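Local coordinates for putative phenazine biosynthesis PhzC/PhzF protein (Clostridium difficile, PDB 4DUN), which belongs to the PhzF family and is probably an isomerase, at the interface of chains A and B. Residues are numbered along the deposited sequence; one frame, centred on the assembly and turned at random. Chains: chain A/B, Putative phenazine biosynthesis PhzC/PhzF protein.

Contact 1: the interface of chains A and B. Residues chain A 8, 10, 17, 21, 45, 231, 254-255; chain B 39, 42-43, 259.
B:Glu42, near the end of helix 33-43, pushes its side chain across the interface of chains A and B into a pocket lined by A:Asp10, A:Phe17, A:Arg231 and A:Phe254, and serves as a worked example of an acidic group carried into a partner subunit. Its CB passes the rim of the A:Phe17 ring, 3.8 Å from CD1. CG stands anti to the backbone N (chi1 -177°), which lays this methylene over the centre of the A:Phe254 ring, 3.4 Å from the ring carbon CD2, in a CH-pi contact. A bend at chi2 (75°) then turns the carboxylate away from the phenyl face towards A:Arg231.

At the tip the two oxygens part company. OE1 is gripped end-on by the guanidinium, accepting from NH1 and NH2 of A:Arg231, each at 2.9 Å; OE1 offers its syn lone pair to NH2 and is met by NH1 nearly along its C-O axis. The guanidinium keeps OE1 within its own plane, while A:Phe17 O lies over the centre of one face and A:Pro21 CD nearer the rim of the other. B:Glu42 OE2 meets A:Asp10 OD1 tip to tip at 2.5 Å, the two carboxylate planes 70° apart. So close a pair suggests a shared proton, though none is seen. A:Asp10 is itself steadied, its OD2 accepting from the backbone N of A:Phe17 at 2.9 Å and its OD1 forming a salt bridge to A:Arg231 NH2.

Around this stalk, B:Asn43 brings OD1 to the edge of the A:Phe254 ring, in its plane, and B:Ile259 CG2 packs on A:Phe254 CE1 at 3.6 Å. The site thus couples helix 33-43 of one subunit to the A:Asp10 and A:Arg231 pair of the other and brings the two 251-259 strands together at an antiparallel beta bridge between A:Met255 and B:Ile259, probably stabilising a PhzF dimer.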
ATOM      1  N   ILE A   8      -9.368  -2.649   9.538  1.00 16.01           N
ATOM      2  CA  ILE A   8      -8.365  -3.386   8.765  1.00 15.20           C
ATOM      3  C   ILE A   8      -8.399  -4.802   9.308  1.00 18.76           C
ATOM      4  O   ILE A   8      -8.176  -5.000  10.501  1.00 18.13           O
ATOM      5  CB  ILE A   8      -6.936  -2.799   8.785  1.00 17.33           C
ATOM      6  CG1 ILE A   8      -6.908  -1.369   8.208  1.00 17.15           C
ATOM      7  CG2 ILE A   8      -5.990  -3.752   8.006  1.00 17.65           C
ATOM      8  CD1 ILE A   8      -5.562  -0.619   8.441  1.00 18.02           C
ATOM      9  N   ASP A  10      -7.457  -9.101   8.608  1.00 16.30           N
ATOM     10  CA  ASP A  10      -6.700 -10.151   7.906  1.00 15.52           C
ATOM     11  C   ASP A  10      -7.611 -11.363   7.700  1.00 18.65           C
ATOM     12  O   ASP A  10      -8.048 -11.962   8.683  1.00 18.19           O
ATOM     13  CB  ASP A  10      -5.438 -10.539   8.719  1.00 17.02           C
ATOM     14  CG  ASP A  10      -4.450  -9.388   8.876  1.00 20.69           C
ATOM     15  OD1 ASP A  10      -4.559  -8.396   8.104  1.00 19.46           O
ATOM     16  OD2 ASP A  10      -3.609  -9.453   9.791  1.00 20.81           O
ATOM     17  N   PHE A  17      -1.066 -10.233  10.968  1.00 18.85           N
ATOM     18  CA  PHE A  17      -0.048 -10.069   9.896  1.00 18.73           C
ATOM     19  C   PHE A  17       0.022 -11.263   8.918  1.00 21.56           C
ATOM     20  O   PHE A  17       0.928 -11.329   8.072  1.00 22.17           O
ATOM     21  CB  PHE A  17       1.350  -9.793  10.471  1.00 19.57           C
ATOM     22  CG  PHE A  17       1.356  -8.712  11.525  1.00 19.48           C
ATOM     23  CD1 PHE A  17       0.844  -7.446  11.251  1.00 19.22           C
ATOM     24  CD2 PHE A  17       1.872  -8.959  12.790  1.00 21.27           C
ATOM     25  CE1 PHE A  17       0.850  -6.442  12.223  1.00 20.67           C
ATOM     26  CE2 PHE A  17       1.900  -7.947  13.763  1.00 23.46           C
ATOM     27  CZ  PHE A  17       1.383  -6.698  13.477  1.00 20.93           C
ATOM     28  N   PRO A  21      -4.915  -9.133   3.695  1.00 17.78           N
ATOM     29  CA  PRO A  21      -5.469  -7.948   4.377  1.00 17.63           C
ATOM     30  C   PRO A  21      -6.459  -7.130   3.533  1.00 21.14           C
ATOM     31  O   PRO A  21      -6.265  -6.929   2.328  1.00 19.66           O
ATOM     32  CB  PRO A  21      -4.224  -7.123   4.731  1.00 19.81           C
ATOM     33  CG  PRO A  21      -3.249  -7.449   3.635  1.00 24.41           C
ATOM     34  CD  PRO A  21      -3.531  -8.895   3.232  1.00 19.38           C
ATOM     35  N   LEU A  45      -4.475  -0.541   0.597  1.00 17.63           N
ATOM     36  CA  LEU A  45      -4.570  -1.959   0.890  1.00 16.99           C
ATOM     37  C   LEU A  45      -5.016  -2.685  -0.403  1.00 19.17           C
ATOM     38  O   LEU A  45      -5.595  -2.043  -1.279  1.00 19.02           O
ATOM     39  CB  LEU A  45      -5.511  -2.221   2.085  1.00 16.93           C
ATOM     40  CG  LEU A  45      -4.977  -1.752   3.443  1.00 19.65           C
ATOM     41  CD1 LEU A  45      -6.049  -1.865   4.526  1.00 19.00           C
ATOM     42  CD2 LEU A  45      -3.705  -2.527   3.841  1.00 21.46           C
ATOM     43  N   ARG A 231       2.829 -14.087   3.737  1.00 22.65           N
ATOM     44  CA  ARG A 231       1.904 -13.919   4.859  1.00 20.58           C
ATOM     45  C   ARG A 231       1.303 -15.267   5.284  1.00 23.16           C
ATOM     46  O   ARG A 231       1.243 -15.554   6.483  1.00 23.76           O
ATOM     47  CB  ARG A 231       0.810 -12.905   4.503  1.00 18.42           C
ATOM     48  CG  ARG A 231       1.367 -11.471   4.320  1.00 22.88           C
ATOM     49  CD  ARG A 231       0.272 -10.488   3.929  1.00 21.45           C
ATOM     50  NE  ARG A 231      -0.762 -10.399   4.960  1.00 21.17           N
ATOM     51  CZ  ARG A 231      -0.855  -9.443   5.879  1.00 25.79           C
ATOM     52  NH1 ARG A 231       0.014  -8.437   5.896  1.00 22.04           N
ATOM     53  NH2 ARG A 231      -1.826  -9.475   6.778  1.00 18.41           N
ATOM     54  N   PHE A 254      -6.957  -6.006  12.839  1.00 15.85           N
ATOM     55  CA  PHE A 254      -5.693  -5.299  13.045  1.00 16.50           C
ATOM     56  C   PHE A 254      -5.938  -3.905  13.630  1.00 19.79           C
ATOM     57  O   PHE A 254      -5.241  -3.489  14.549  1.00 18.91           O
ATOM     58  CB  PHE A 254      -4.893  -5.178  11.716  1.00 17.31           C
ATOM     59  CG  PHE A 254      -3.745  -4.184  11.783  1.00 19.13           C
ATOM     60  CD1 PHE A 254      -2.661  -4.400  12.633  1.00 21.78           C
ATOM     61  CD2 PHE A 254      -3.742  -3.047  10.976  1.00 20.38           C
ATOM     62  CE1 PHE A 254      -1.588  -3.495  12.672  1.00 23.90           C
ATOM     63  CE2 PHE A 254      -2.665  -2.143  11.013  1.00 22.87           C
ATOM     64  CZ  PHE A 254      -1.603  -2.370  11.865  1.00 22.74           C
ATOM     65  N   MET A 255      -6.909  -3.171  13.080  1.00 15.59           N
ATOM     66  CA  MET A 255      -7.107  -1.779  13.446  1.00 16.04           C
ATOM     67  C   MET A 255      -8.585  -1.430  13.305  1.00 19.96           C
ATOM     68  O   MET A 255      -9.232  -1.869  12.351  1.00 20.76           O
ATOM     69  CB  MET A 255      -6.228  -0.911  12.490  1.00 17.40           C
ATOM     70  CG  MET A 255      -6.034   0.552  12.913  1.00 19.73           C
ATOM     71  SD  MET A 255      -7.475   1.624  12.608  1.00 20.62           S
ATOM     72  CE  MET A 255      -7.755   1.320  10.837  1.00 19.72           C
TER
ATOM     73  N   ILE B  39       3.917  -3.831  11.614  1.00 16.02           N
ATOM     74  CA  ILE B  39       2.852  -2.815  11.592  1.00 14.18           C
ATOM     75  C   ILE B  39       2.968  -1.966  10.325  1.00 17.30           C
ATOM     76  O   ILE B  39       1.949  -1.741   9.663  1.00 16.53           O
ATOM     77  CB  ILE B  39       2.825  -1.938  12.879  1.00 15.97           C
ATOM     78  CG1 ILE B  39       2.335  -2.792  14.080  1.00 17.76           C
ATOM     79  CG2 ILE B  39       1.937  -0.650  12.696  1.00 15.42           C
ATOM     80  CD1 ILE B  39       2.749  -2.217  15.487  1.00 19.13           C
ATOM     81  N   GLU B  42       1.838  -4.012   7.374  1.00 16.82           N
ATOM     82  CA  GLU B  42       0.381  -4.187   7.451  1.00 16.96           C
ATOM     83  C   GLU B  42      -0.343  -2.925   6.941  1.00 18.95           C
ATOM     84  O   GLU B  42      -1.288  -3.031   6.149  1.00 18.14           O
ATOM     85  CB  GLU B  42      -0.046  -4.539   8.893  1.00 18.20           C
ATOM     86  CG  GLU B  42      -1.540  -4.815   9.041  1.00 20.55           C
ATOM     87  CD  GLU B  42      -2.079  -6.135   8.530  1.00 37.20           C
ATOM     88  OE1 GLU B  42      -1.280  -6.994   8.092  1.00 27.12           O
ATOM     89  OE2 GLU B  42      -3.315  -6.319   8.615  1.00 29.16           O
ATOM     90  N   ASN B  43       0.131  -1.740   7.350  1.00 16.10           N
ATOM     91  CA  ASN B  43      -0.434  -0.480   6.882  1.00 15.62           C
ATOM     92  C   ASN B  43      -0.248  -0.294   5.366  1.00 19.57           C
ATOM     93  O   ASN B  43      -1.148   0.223   4.689  1.00 17.46           O
ATOM     94  CB  ASN B  43       0.203   0.683   7.625  1.00 14.29           C
ATOM     95  CG  ASN B  43      -0.285   0.784   9.041  1.00 19.80           C
ATOM     96  OD1 ASN B  43      -1.417   0.422   9.357  1.00 16.56           O
ATOM     97  ND2 ASN B  43       0.547   1.345   9.917  1.00 18.31           N
ATOM     98  N   ILE B 259      -4.711   0.409  17.092  1.00 22.79           N
ATOM     99  CA  ILE B 259      -4.167  -0.889  16.687  1.00 22.86           C
ATOM    100  C   ILE B 259      -4.308  -1.783  17.903  1.00 34.24           C
ATOM    101  O   ILE B 259      -3.842  -1.429  18.994  1.00 33.89           O
ATOM    102  CB  ILE B 259      -2.736  -0.794  16.115  1.00 24.41           C
ATOM    103  CG1 ILE B 259      -2.761  -0.060  14.735  1.00 22.44           C
ATOM    104  CG2 ILE B 259      -2.076  -2.177  16.034  1.00 23.94           C
ATOM    105  CD1 ILE B 259      -1.417   0.417  14.238  1.00 22.64           C
TER

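Contact 2: the interface of chains A and B. Residues chain A 35, 38-39, 260-261; chain B 16-17, 254.
The phenyl ring of B:Phe17 lies against helix 33-43 of chain A, at the apolar centre of a helix-to-loop contact between two PhzF-family subunits. It illustrates how one aromatic side chain can pack between a helix and a C-terminal tail. A:Lys38 covers one face with the root of its side chain: CB sits over the middle of the ring, 3.6 Å from its centroid, in a CH-pi contact. The opposite face is backed from within chain B by CG of B:Leu16, leaving the ring sandwiched between the partner's helix and its own neighbour in sequence. At the far rim, A:Leu35 crosses the phenylalanine at about a right angle and touches CE2 with its methyl CD1 at 3.7 Å.

Two further aliphatic groups widen the patch. A:Ile39 spans both aromatic residues, with CG1 near CZ of B:Phe17 and CG2 4.0 Å from CZ of B:Phe254. From the C-terminal tail A:Ile261, which is poorly ordered, points CD1 tip to tip at CZ of B:Phe17 and rests CG1 on the B:Leu16 methyl CD2 at 3.5 Å.

Polar groups take over towards the margins. Bends at chi2 (-46°) and chi3 (-85°) fold the A:Lys38 chain back past the phenylalanine, bringing CE to 3.8 Å from CB of B:Phe17. The amine end therefore reaches the backbone flank of that residue, where NZ lies 2.7 Å from the oxygen of water 1. The same water is 2.9 Å from the carbonyl oxygen O of B:Phe17, completing a bridge between the chains. On the tail's side, the backbone N of A:Lys260, a residue that is also poorly ordered, donates a long hydrogen bond, 3.2 Å, to O of B:Phe254, and its aliphatic CG lies beside the same carbonyl.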
ATOM      1  N   LEU A  35     -15.614   8.829  -4.480  1.00 19.59           N
ATOM      2  CA  LEU A  35     -15.109   8.961  -3.110  1.00 18.76           C
ATOM      3  C   LEU A  35     -14.657   7.581  -2.582  1.00 19.71           C
ATOM      4  O   LEU A  35     -13.627   7.510  -1.907  1.00 17.49           O
ATOM      5  CB  LEU A  35     -16.135   9.606  -2.177  1.00 19.18           C
ATOM      6  CG  LEU A  35     -15.661   9.901  -0.724  1.00 22.52           C
ATOM      7  CD1 LEU A  35     -14.358  10.711  -0.683  1.00 23.06           C
ATOM      8  CD2 LEU A  35     -16.751  10.607   0.065  1.00 23.95           C
ATOM      9  N   LYS A  38     -11.237   7.060  -4.007  1.00 16.84           N
ATOM     10  CA  LYS A  38     -10.216   7.885  -3.321  1.00 17.79           C
ATOM     11  C   LYS A  38      -9.834   7.274  -1.990  1.00 18.79           C
ATOM     12  O   LYS A  38      -8.640   7.241  -1.645  1.00 18.53           O
ATOM     13  CB  LYS A  38     -10.688   9.340  -3.111  1.00 20.58           C
ATOM     14  CG  LYS A  38     -10.776  10.202  -4.396  1.00 26.85           C
ATOM     15  CD  LYS A  38      -9.554  10.106  -5.328  1.00 44.27           C
ATOM     16  CE  LYS A  38      -8.419  11.027  -4.962  1.00 57.24           C
ATOM     17  NZ  LYS A  38      -7.259  10.841  -5.870  1.00 61.47           N
ATOM     18  N   ILE A  39     -10.842   6.765  -1.256  1.00 16.02           N
ATOM     19  CA  ILE A  39     -10.634   6.111   0.047  1.00 14.18           C
ATOM     20  C   ILE A  39      -9.783   4.852  -0.132  1.00 17.30           C
ATOM     21  O   ILE A  39      -8.837   4.658   0.638  1.00 16.53           O
ATOM     22  CB  ILE A  39     -11.968   5.810   0.794  1.00 15.97           C
ATOM     23  CG1 ILE A  39     -12.604   7.141   1.278  1.00 17.76           C
ATOM     24  CG2 ILE A  39     -11.758   4.810   1.992  1.00 15.42           C
ATOM     25  CD1 ILE A  39     -14.151   7.046   1.564  1.00 19.13           C
ATOM     26  N   LYS A 260     -12.716  10.421   8.685  0.50 33.80           N
ATOM     27  CA  LYS A 260     -13.206  11.771   8.922  0.50 35.80           C
ATOM     28  C   LYS A 260     -13.597  12.450   7.602  0.50 41.33           C
ATOM     29  O   LYS A 260     -12.830  13.245   7.059  0.50 41.83           O
ATOM     30  CB  LYS A 260     -12.130  12.593   9.687  0.50 38.55           C
ATOM     31  CG  LYS A 260     -11.113  11.762  10.513  0.50 41.85           C
ATOM     32  CD  LYS A 260     -11.676  11.101  11.787  0.50 46.48           C
ATOM     33  CE  LYS A 260     -11.757  12.034  12.970  0.50 53.34           C
ATOM     34  NZ  LYS A 260     -11.948  11.288  14.239  0.50 59.32           N
ATOM     35  N   ILE A 261     -14.793  12.104   7.078  1.00 38.77           N
ATOM     36  CA  ILE A 261     -15.354  12.667   5.841  1.00 53.17           C
ATOM     37  C   ILE A 261     -16.811  12.976   6.151  1.00106.09           C
ATOM     38  O   ILE A 261     -17.474  12.157   6.792  1.00 72.59           O
ATOM     39  CB  ILE A 261     -15.205  11.769   4.570  1.00 55.79           C
ATOM     40  CG1 ILE A 261     -13.725  11.504   4.217  1.00 54.23           C
ATOM     41  CG2 ILE A 261     -15.946  12.412   3.376  1.00 59.96           C
ATOM     42  CD1 ILE A 261     -13.455  10.515   3.075  1.00 54.18           C
TER
ATOM     43  N   LEU B  16      -7.875  16.617   1.849  1.00 22.64           N
ATOM     44  CA  LEU B  16      -7.774  15.165   1.934  1.00 21.84           C
ATOM     45  C   LEU B  16      -7.444  14.574   0.558  1.00 22.09           C
ATOM     46  O   LEU B  16      -7.899  15.124  -0.463  1.00 21.51           O
ATOM     47  CB  LEU B  16      -9.134  14.648   2.438  1.00 23.62           C
ATOM     48  CG  LEU B  16      -9.193  13.299   3.102  1.00 29.33           C
ATOM     49  CD1 LEU B  16      -8.189  13.202   4.262  1.00 29.50           C
ATOM     50  CD2 LEU B  16     -10.595  13.044   3.632  1.00 32.09           C
ATOM     51  N   PHE B  17      -6.624  13.490   0.533  1.00 18.85           N
ATOM     52  CA  PHE B  17      -6.148  12.693  -0.629  1.00 18.73           C
ATOM     53  C   PHE B  17      -5.025  13.382  -1.436  1.00 21.56           C
ATOM     54  O   PHE B  17      -4.643  12.903  -2.516  1.00 22.17           O
ATOM     55  CB  PHE B  17      -7.299  12.313  -1.574  1.00 19.57           C
ATOM     56  CG  PHE B  17      -8.493  11.735  -0.851  1.00 19.48           C
ATOM     57  CD1 PHE B  17      -8.355  10.627  -0.018  1.00 19.22           C
ATOM     58  CD2 PHE B  17      -9.754  12.297  -1.003  1.00 21.27           C
ATOM     59  CE1 PHE B  17      -9.457  10.087   0.650  1.00 20.67           C
ATOM     60  CE2 PHE B  17     -10.867  11.745  -0.351  1.00 23.46           C
ATOM     61  CZ  PHE B  17     -10.713  10.650   0.476  1.00 20.93           C
ATOM     62  N   PHE B 254      -6.869  11.862   7.838  1.00 15.85           N
ATOM     63  CA  PHE B 254      -7.748  10.992   7.057  1.00 16.50           C
ATOM     64  C   PHE B 254      -8.505  10.022   7.970  1.00 19.79           C
ATOM     65  O   PHE B 254      -9.702   9.818   7.798  1.00 18.91           O
ATOM     66  CB  PHE B 254      -6.947  10.192   5.990  1.00 17.31           C
ATOM     67  CG  PHE B 254      -7.726   9.043   5.374  1.00 19.13           C
ATOM     68  CD1 PHE B 254      -8.868   9.283   4.608  1.00 21.78           C
ATOM     69  CD2 PHE B 254      -7.303   7.726   5.543  1.00 20.38           C
ATOM     70  CE1 PHE B 254      -9.570   8.222   4.016  1.00 23.90           C
ATOM     71  CE2 PHE B 254      -8.006   6.663   4.948  1.00 22.87           C
ATOM     72  CZ  PHE B 254      -9.137   6.919   4.197  1.00 22.74           C
TER
HETATM   73  O   HOH W   1      -5.210  10.608  -4.141  1.00 35.24           O

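Contact 1 and contact 2 lie about 19 Å apart, measured between the centres of their C-alpha atoms, and draw on the same elements with the chains exchanged. Helix 33-43 comes from chain B in contact 1 and from chain A in contact 2; it is received by A:Phe17 and A:Phe254 in the first and by B:Phe17 and B:Phe254 in the second. Because the interface is two-fold symmetric, each helix should take part in both arrangements, so that A:Glu42 is buried while A:Lys38 packs on B:Phe17. The centre of contact 1 is about 10 Å from A:Glu47, the predicted active-site residue, so dimerisation may help shape the surroundings of the active site.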